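Local coordinates for protein peptidoglycan D,D-transpeptidase PbpA (Mycobacterium tuberculosis, PDB 3UN7) that probably cross-links the peptidoglycan of the cell wall as a penicillin-binding D,D-transpeptidase and is probably needed to regulate cell length, at residues P176-P179 with L180-R183. Numbering follows the deposited sequence.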
loop_
_atom_site.group_PDB
_atom_site.type_symbol
_atom_site.label_atom_id
_atom_site.label_comp_id
_atom_site.label_asym_id
_atom_site.label_seq_id
_atom_site.Cartn_x
_atom_site.Cartn_y
_atom_site.Cartn_z
ATOM N N PRO A 176 -3.476 20.589 -7.721
ATOM C CA PRO A 176 -4.235 19.506 -8.350
ATOM C C PRO A 176 -3.647 18.107 -8.123
ATOM O O PRO A 176 -4.366 17.115 -8.253
ATOM C CB PRO A 176 -4.225 19.878 -9.844
ATOM C CG PRO A 176 -3.057 20.781 -10.009
ATOM C CD PRO A 176 -2.851 21.488 -8.712
ATOM N N ALA A 177 -2.364 18.024 -7.778
ATOM C CA ALA A 177 -1.752 16.733 -7.398
ATOM C C ALA A 177 -2.085 16.266 -5.956
ATOM O O ALA A 177 -1.665 15.177 -5.531
ATOM C CB ALA A 177 -0.241 16.777 -7.621
ATOM N N SER A 178 -2.826 17.090 -5.214
ATOM C CA SER A 178 -3.287 16.755 -3.854
ATOM C C SER A 178 -2.223 16.106 -2.953
ATOM O O SER A 178 -2.361 14.959 -2.550
ATOM C CB SER A 178 -4.549 15.881 -3.913
ATOM O OG SER A 178 -5.155 15.838 -2.630
ATOM N N PRO A 179 -1.156 16.841 -2.625
ATOM C CA PRO A 179 -0.091 16.237 -1.795
ATOM C C PRO A 179 -0.519 15.924 -0.356
ATOM O O PRO A 179 0.120 15.119 0.310
ATOM C CB PRO A 179 1.026 17.271 -1.843
ATOM C CG PRO A 179 0.345 18.549 -2.146
ATOM C CD PRO A 179 -0.866 18.245 -2.966
ATOM N N LEU A 180 -1.618 16.521 0.102
ATOM C CA LEU A 180 -2.170 16.184 1.405
ATOM C C LEU A 180 -2.708 14.753 1.451
ATOM O O LEU A 180 -2.794 14.141 2.518
ATOM C CB LEU A 180 -3.259 17.194 1.791
ATOM C CG LEU A 180 -2.756 18.568 2.270
ATOM C CD1 LEU A 180 -3.934 19.527 2.407
ATOM C CD2 LEU A 180 -2.020 18.459 3.613
ATOM N N THR A 181 -3.100 14.224 0.294
ATOM C CA THR A 181 -3.668 12.877 0.240
ATOM C C THR A 181 -2.610 11.824 0.615
ATOM O O THR A 181 -1.472 11.847 0.108
ATOM C CB THR A 181 -4.317 12.591 -1.139
ATOM O OG1 THR A 181 -5.292 13.608 -1.411
ATOM C CG2 THR A 181 -5.028 11.235 -1.157
ATOM N N ASN A 182 -2.970 10.933 1.539
ATOM C CA ASN A 182 -2.134 9.782 1.815
ATOM C C ASN A 182 -2.590 8.699 0.847
ATOM O O ASN A 182 -3.532 7.961 1.122
ATOM C CB ASN A 182 -2.258 9.322 3.277
ATOM C CG ASN A 182 -1.373 8.141 3.580
ATOM O OD1 ASN A 182 -0.898 7.468 2.663
ATOM N ND2 ASN A 182 -1.140 7.871 4.865
ATOM N N ARG A 183 -1.924 8.647 -0.305
ATOM C CA ARG A 183 -2.291 7.747 -1.395
ATOM C C ARG A 183 -2.173 6.266 -1.031
ATOM O O ARG A 183 -2.830 5.429 -1.643
ATOM C CB ARG A 183 -1.439 8.052 -2.635
ATOM C CG ARG A 183 -1.848 9.342 -3.318
ATOM C CD ARG A 183 -0.950 9.746 -4.502
ATOM N NE ARG A 183 -1.693 10.645 -5.389
ATOM C CZ ARG A 183 -1.875 11.949 -5.189
ATOM N NH1 ARG A 183 -2.605 12.635 -6.063
ATOM N NH2 ARG A 183 -1.343 12.574 -4.128
#
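The carbonyl O of Ala177 accepts a hydrogen bond of 2.8 Å from NH1 of the Arg183 guanidinium group. A weak second bond comes to the same oxygen from NH2, and the oxygen lies near the edge of the guanidinium group, 21° out of its plane as seen from NH1. Next along, Ser178 is gripped twice through its backbone O: Thr181 N reaches this oxygen at 3.0 Å, and Arg183 NH2 comes in at the same length from the opposite face of the carbonyl plane. Neither donor lies in that plane. The arginine chain, extended from CG to NE, gives the reach to the carbonyls of Ala177 and Ser178; NE forms a salt bridge with Glu432, and bonds from NH1, NH2 and NE together hold the guanidinium against turning. The Ser178 side chain adds a further link. With its OG anti to the backbone N (chi1 -166°), it meets Thr181 OG1 hydroxyl to hydroxyl in a short 2.5 Å hydrogen bond. Pro179 follows at the first corner, its phi of -68° suited to that place; its ring packs against Leu172 of helix 162-174, and the Leu180 side chain touches the same leucine. Ser178 to Thr181 is thus a type I beta turn, closed by the Thr181 N to Ser178 O bond and braced by Arg183, within the loop joining helices 162-174 and 196-205 of the transpeptidase domain.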